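Local atomic coordinates of beta-galactosidase (Streptococcus pneumoniae, PDB entry 4CUA), a protein that releases terminal beta-linked galactose from glycans and other galactosides by hydrolysis, the portion described here being a carbohydrate-binding module that probably helps it recognise sugars. Residues G62-G66 with T155-R159. Sequence-based numbering, arbitrary orientation. Where two conformers were deposited one is given.
Sequences GVLFG and TYAIR. With EDO (1,2-ethanediol), chain E.
Phe65 and Tyr156 meet just beyond the paired ends of two antiparallel strands, and the pair illustrates how a beta-sandwich joins distant parts of its chain. Phe65 N still donates to Tyr156 O at 2.9 Å, almost straight at 172°. Further along, Val63 N bonds to Ile158 O, also at 2.9 Å, whereas the return bond from Ile158 N to Val63 O is weak, stretched to 3.3 Å. Val63 and Ile158 thus form a hydrogen-bonded pair, set between the non-hydrogen-bonded pairs Gly62–Arg159 and Leu64–Ala157.

The tight part lies around Phe65. With CG beside its own backbone N (chi1 -60°), the ring turns back along the chain and across the backbone from Thr155 to Ile158: Val63 O stands over the centre of one face, and Thr155 O approaches the ring edge near its plane, 3.5 Å from CD2. The far end of the ring, CZ, reaches Ile158 CG1 at 4.3 Å, on the same side of the sheet as Val63. On the other side, Leu64 CD1 lies 3.3 Å from Tyr156 O, the acceptor of the Phe65 amide bond, and packs against Tyr156 CB and Ala157 CB.

Only the outer end of Arg159 is loose with respect to segment 62-66. The main chains are close here, Gly62 CA lying 3.7 Å from Arg159 CA, but the extended side chain leads away to other partners. NH1 binds O2 of an ethanediol, probably left from crystallisation, at 2.7 Å, while NE forms a salt bridge with Glu98 and Trp128 provides a cation-pi contact.

Strand 58-67 is flanked by strands 19-22 and 70-83 as well as by strand 157-163, whose other neighbour is strand 94-100; Phe65 packs on Val76, and both Phe65 and Ile158 touch Ile178, within the all-beta fold of a galactose-binding-like domain.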
loop_
_atom_site.group_PDB
_atom_site.type_symbol
_atom_site.label_atom_id
_atom_site.label_comp_id
_atom_site.label_asym_id
_atom_site.label_seq_id
_atom_site.Cartn_x
_atom_site.Cartn_y
_atom_site.Cartn_z
ATOM N N GLY A 62 0.686 -0.932 2.366
ATOM C CA GLY A 62 -0.502 -0.412 2.974
ATOM C C GLY A 62 -0.284 0.902 3.627
ATOM O O GLY A 62 0.804 1.502 3.497
ATOM N N VAL A 63 -1.372 1.437 4.209
ATOM C CA VAL A 63 -1.365 2.704 4.913
ATOM C C VAL A 63 -1.908 2.490 6.309
ATOM O O VAL A 63 -2.956 1.885 6.441
ATOM C CB VAL A 63 -2.176 3.771 4.138
ATOM C CG1 VAL A 63 -2.199 5.066 4.934
ATOM C CG2 VAL A 63 -1.572 3.979 2.745
ATOM N N LEU A 64 -1.206 3.015 7.281
ATOM C CA LEU A 64 -1.564 3.079 8.674
ATOM C C LEU A 64 -2.070 4.503 8.938
ATOM O O LEU A 64 -1.308 5.443 8.746
ATOM C CB LEU A 64 -0.372 2.797 9.576
ATOM C CG LEU A 64 -0.571 2.908 11.068
ATOM C CD1 LEU A 64 -1.695 1.936 11.513
ATOM C CD2 LEU A 64 0.747 2.572 11.772
ATOM N N PHE A 65 -3.317 4.635 9.322
ATOM C CA PHE A 65 -3.956 5.966 9.344
ATOM C C PHE A 65 -3.624 6.812 10.526
ATOM O O PHE A 65 -3.302 6.348 11.627
ATOM C CB PHE A 65 -5.460 5.808 9.251
ATOM C CG PHE A 65 -5.890 5.132 8.008
ATOM C CD1 PHE A 65 -5.613 5.644 6.743
ATOM C CD2 PHE A 65 -6.512 3.901 8.038
ATOM C CE1 PHE A 65 -5.977 5.013 5.602
ATOM C CE2 PHE A 65 -6.849 3.240 6.890
ATOM C CZ PHE A 65 -6.585 3.761 5.635
ATOM N N GLY A 66 -3.746 8.137 10.330
ATOM C CA GLY A 66 -3.562 9.050 11.442
ATOM C C GLY A 66 -4.627 10.148 11.344
ATOM O O GLY A 66 -5.233 10.336 10.350
ATOM N N THR A 155 -11.073 0.855 10.399
ATOM C CA THR A 155 -9.810 0.126 10.553
ATOM C C THR A 155 -8.653 1.104 10.750
ATOM O O THR A 155 -8.683 2.254 10.262
ATOM C CB THR A 155 -9.560 -0.782 9.348
ATOM O OG1 THR A 155 -8.400 -1.592 9.617
ATOM C CG2 THR A 155 -9.335 0.023 8.116
ATOM N N TYR A 156 -7.609 0.613 11.434
ATOM C CA TYR A 156 -6.334 1.348 11.537
ATOM C C TYR A 156 -5.512 1.273 10.245
ATOM O O TYR A 156 -4.640 2.130 10.056
ATOM C CB TYR A 156 -5.480 0.806 12.670
ATOM C CG TYR A 156 -6.004 1.154 14.019
ATOM C CD1 TYR A 156 -5.923 2.447 14.490
ATOM C CD2 TYR A 156 -6.443 0.167 14.909
ATOM C CE1 TYR A 156 -6.351 2.792 15.768
ATOM C CE2 TYR A 156 -6.854 0.524 16.179
ATOM C CZ TYR A 156 -6.835 1.828 16.582
ATOM O OH TYR A 156 -7.235 2.131 17.896
ATOM N N ALA A 157 -5.761 0.294 9.386
ATOM C CA ALA A 157 -4.880 0.078 8.213
ATOM C C ALA A 157 -5.519 -0.740 7.159
ATOM O O ALA A 157 -6.282 -1.670 7.455
ATOM C CB ALA A 157 -3.594 -0.585 8.660
ATOM N N ILE A 158 -5.241 -0.437 5.911
ATOM C CA ILE A 158 -5.503 -1.349 4.855
ATOM C C ILE A 158 -4.212 -1.605 4.140
ATOM O O ILE A 158 -3.305 -0.772 4.222
ATOM C CB ILE A 158 -6.658 -0.933 3.910
ATOM C CG1 ILE A 158 -6.242 0.295 3.085
ATOM C CG2 ILE A 158 -7.926 -0.749 4.748
ATOM C CD1 ILE A 158 -7.018 0.466 1.804
ATOM N N ARG A 159 -4.164 -2.725 3.463
ATOM C CA ARG A 159 -3.047 -3.071 2.603
ATOM C C ARG A 159 -3.490 -3.842 1.382
ATOM O O ARG A 159 -4.589 -4.455 1.344
ATOM C CB ARG A 159 -1.961 -3.858 3.324
ATOM C CG ARG A 159 -2.305 -5.317 3.624
ATOM C CD ARG A 159 -1.235 -5.924 4.520
ATOM N NE ARG A 159 -1.533 -7.347 4.674
ATOM C CZ ARG A 159 -0.779 -8.145 5.442
ATOM N NH1 ARG A 159 0.313 -7.679 6.037
ATOM N NH2 ARG A 159 -1.121 -9.409 5.547
HETATM C C1 EDO E . 3.341 -7.113 6.593
HETATM O O1 EDO E . 4.665 -7.193 6.848
HETATM C C2 EDO E . 3.067 -5.597 6.220
HETATM O O2 EDO E . 1.969 -5.559 5.471
#